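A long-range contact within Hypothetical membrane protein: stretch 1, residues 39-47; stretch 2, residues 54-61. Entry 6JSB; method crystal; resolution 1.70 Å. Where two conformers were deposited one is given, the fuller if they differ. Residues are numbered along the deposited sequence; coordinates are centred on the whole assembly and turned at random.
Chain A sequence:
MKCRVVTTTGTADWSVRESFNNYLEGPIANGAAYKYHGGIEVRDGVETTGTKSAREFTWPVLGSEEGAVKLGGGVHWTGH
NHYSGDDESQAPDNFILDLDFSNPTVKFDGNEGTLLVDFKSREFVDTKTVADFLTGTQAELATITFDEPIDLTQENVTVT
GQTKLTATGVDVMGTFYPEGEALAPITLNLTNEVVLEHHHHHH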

# COMPACT_ATOMS: atom_id res chain seq x y z
N GLY A 39 13.46 -6.30 6.07
CA GLY A 39 12.34 -6.05 6.96
C GLY A 39 11.50 -4.96 6.34
O GLY A 39 11.35 -4.92 5.11
N ILE A 40 10.86 -4.16 7.20
CA ILE A 40 9.92 -3.14 6.73
C ILE A 40 10.39 -1.76 7.19
O ILE A 40 10.70 -1.57 8.38
CB ILE A 40 8.50 -3.46 7.26
CG1 ILE A 40 8.05 -4.83 6.71
CG2 ILE A 40 7.50 -2.29 6.97
CD1 ILE A 40 6.65 -5.30 7.14
N GLU A 41 10.45 -0.80 6.26
CA GLU A 41 10.73 0.59 6.58
C GLU A 41 9.59 1.45 6.05
O GLU A 41 9.05 1.18 4.98
CB GLU A 41 12.09 1.06 5.96
CG GLU A 41 12.51 2.47 6.36
CD GLU A 41 13.98 2.78 6.05
OE1 GLU A 41 14.48 2.35 4.99
OE2 GLU A 41 14.66 3.43 6.89
N VAL A 42 9.18 2.46 6.83
CA VAL A 42 8.11 3.34 6.39
C VAL A 42 8.65 4.77 6.27
O VAL A 42 9.70 5.10 6.86
CB VAL A 42 6.88 3.28 7.34
CG1 VAL A 42 6.45 1.79 7.54
CG2 VAL A 42 7.21 3.99 8.68
N ARG A 43 7.96 5.63 5.51
CA ARG A 43 8.45 6.97 5.28
C ARG A 43 7.29 7.90 4.92
O ARG A 43 6.16 7.47 4.62
CB ARG A 43 9.51 6.98 4.17
CG ARG A 43 8.91 6.60 2.79
CD ARG A 43 10.04 6.64 1.74
NE ARG A 43 9.51 6.46 0.37
CZ ARG A 43 9.19 5.28 -0.13
NH1 ARG A 43 9.31 4.16 0.60
NH2 ARG A 43 8.75 5.22 -1.41
N ASP A 44 7.62 9.20 4.90
CA ASP A 44 6.77 10.24 4.32
C ASP A 44 5.38 10.25 4.96
O ASP A 44 4.38 10.54 4.31
CB ASP A 44 6.67 10.09 2.79
CG ASP A 44 8.05 10.29 2.08
OD1 ASP A 44 8.88 11.05 2.60
OD2 ASP A 44 8.33 9.68 1.02
N GLY A 45 5.34 10.04 6.27
CA GLY A 45 4.10 10.27 6.98
C GLY A 45 3.38 8.99 7.37
O GLY A 45 2.43 9.06 8.15
N VAL A 46 3.79 7.84 6.85
CA VAL A 46 3.19 6.59 7.33
C VAL A 46 3.58 6.40 8.79
O VAL A 46 4.73 6.64 9.18
CB VAL A 46 3.66 5.40 6.47
CG1 VAL A 46 3.32 4.08 7.16
CG2 VAL A 46 2.96 5.43 5.11
N GLU A 47 2.62 5.98 9.60
CA GLU A 47 2.89 5.50 10.94
C GLU A 47 2.64 4.00 11.01
O GLU A 47 1.76 3.47 10.32
CB GLU A 47 1.97 6.21 11.95
CG GLU A 47 2.06 7.72 11.93
CD GLU A 47 3.17 8.26 12.81
OE1 GLU A 47 3.95 7.45 13.37
OE2 GLU A 47 3.25 9.51 12.95
N ALA A 54 0.46 -8.67 13.35
CA ALA A 54 -0.12 -7.58 14.13
C ALA A 54 0.23 -6.22 13.58
O ALA A 54 -0.24 -5.20 14.11
CB ALA A 54 0.38 -7.68 15.57
N ARG A 55 1.05 -6.15 12.54
CA ARG A 55 1.50 -4.85 12.09
C ARG A 55 0.34 -4.10 11.43
O ARG A 55 -0.47 -4.67 10.66
CB ARG A 55 2.64 -4.99 11.07
CG ARG A 55 3.18 -3.61 10.59
CD ARG A 55 4.42 -3.86 9.73
NE ARG A 55 5.63 -4.29 10.49
CZ ARG A 55 6.48 -3.44 11.06
NH1 ARG A 55 6.22 -2.12 11.12
NH2 ARG A 55 7.61 -3.92 11.60
N GLU A 56 0.31 -2.81 11.71
CA GLU A 56 -0.69 -1.90 11.08
C GLU A 56 0.04 -0.73 10.45
O GLU A 56 1.14 -0.34 10.89
CB GLU A 56 -1.64 -1.36 12.18
CG GLU A 56 -2.52 -2.49 12.75
CD GLU A 56 -3.49 -1.98 13.80
OE1 GLU A 56 -3.10 -1.97 14.96
OE2 GLU A 56 -4.64 -1.57 13.46
N PHE A 57 -0.56 -0.16 9.39
CA PHE A 57 -0.03 1.07 8.81
C PHE A 57 -1.13 2.11 8.74
O PHE A 57 -2.25 1.78 8.30
CB PHE A 57 0.46 0.86 7.33
CG PHE A 57 1.53 -0.16 7.14
CD1 PHE A 57 1.25 -1.33 6.43
CD2 PHE A 57 2.82 0.06 7.62
CE1 PHE A 57 2.25 -2.31 6.20
CE2 PHE A 57 3.79 -0.87 7.39
CZ PHE A 57 3.52 -2.07 6.71
N THR A 58 -0.82 3.36 9.09
CA THR A 58 -1.75 4.44 8.76
C THR A 58 -1.07 5.31 7.71
O THR A 58 0.14 5.55 7.79
CB THR A 58 -2.16 5.32 9.95
OG1 THR A 58 -1.04 6.12 10.35
CG2 THR A 58 -2.65 4.46 11.10
N TRP A 59 -1.82 5.74 6.71
CA TRP A 59 -1.32 6.51 5.61
C TRP A 59 -1.94 7.90 5.68
O TRP A 59 -3.17 7.99 5.86
CB TRP A 59 -1.70 5.84 4.25
CG TRP A 59 -1.23 4.38 4.11
CD1 TRP A 59 -1.78 3.27 4.70
CD2 TRP A 59 -0.15 3.90 3.27
NE1 TRP A 59 -1.11 2.13 4.31
CE2 TRP A 59 -0.10 2.48 3.44
CE3 TRP A 59 0.77 4.53 2.42
CZ2 TRP A 59 0.78 1.68 2.76
CZ3 TRP A 59 1.71 3.71 1.73
CH2 TRP A 59 1.71 2.31 1.91
N PRO A 60 -1.17 8.98 5.52
CA PRO A 60 -1.73 10.31 5.71
C PRO A 60 -2.53 10.75 4.50
O PRO A 60 -2.10 10.56 3.37
CB PRO A 60 -0.48 11.20 5.90
CG PRO A 60 0.62 10.46 5.06
CD PRO A 60 0.31 9.00 5.32
N VAL A 61 -3.69 11.37 4.73
CA VAL A 61 -4.46 11.96 3.64
C VAL A 61 -3.83 13.28 3.22
O VAL A 61 -3.55 14.16 4.06
CB VAL A 61 -5.92 12.19 4.06
CG1 VAL A 61 -6.68 13.02 2.94
CG2 VAL A 61 -6.55 10.81 4.26
O HOH W 1 -0.34 8.40 8.86

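How does the contact begin at the start of stretch 2? Ala 54 stays out of reach, and Arg 55 makes the first touch. Its chain, t at chi1 and chi2 and m at chi3, carries the guanidinium alongside Ile 40, whose CB lies over one face of the group; the closest approach is Ile 40 CD1 to Arg 55 NE, 3.6 Å. A flat guanidinium can pack against an aliphatic side chain by its face and leave its nitrogens free to hydrogen-bond, as they do elsewhere in the structure.

What does Phe 57 contribute, once Glu 56 has turned the end of its side chain away? Its buried ring gathers three aliphatic residues of stretch 1. Ile 40 CG2 meets the ring edge at 4.0 Å from Phe 57 CE2, Val 42 CG1 lies 3.8 Å from the same CE2, and Val 46 CG1 is 4.1 Å from Phe 57 CD2. Branched side chains suit this place: each sets a methyl against the apolar ring.

Where do the backbones join? Thr 58 and Glu 47 form an antiparallel hydrogen-bonded pair: Glu 47 N donates to Thr 58 O at 3.1 Å, and Thr 58 N to Glu 47 O at 2.9 Å. Their side chains share one face of the sheet, with Glu 47 CB 3.4 Å from Thr 58 OG1. Thr 58 OG1 also hydrogen-bonds a water at 2.8 Å, and that water donates to Gly 45 O at 2.9 Å.

How do Trp 59 and Pro 60 finish the contact? Although the CA-to-CB bond of Trp 59 points away, its indole still receives Val 46 CG2, 3.6 Å from Trp 59 CE3, in an off-centre CH-pi contact. Pro 60 packs against the type I' turn, with Pro 60 CD 3.5 Å from Gly 45 O. Glycine fits there: a CB would clash with Pro 60 CG.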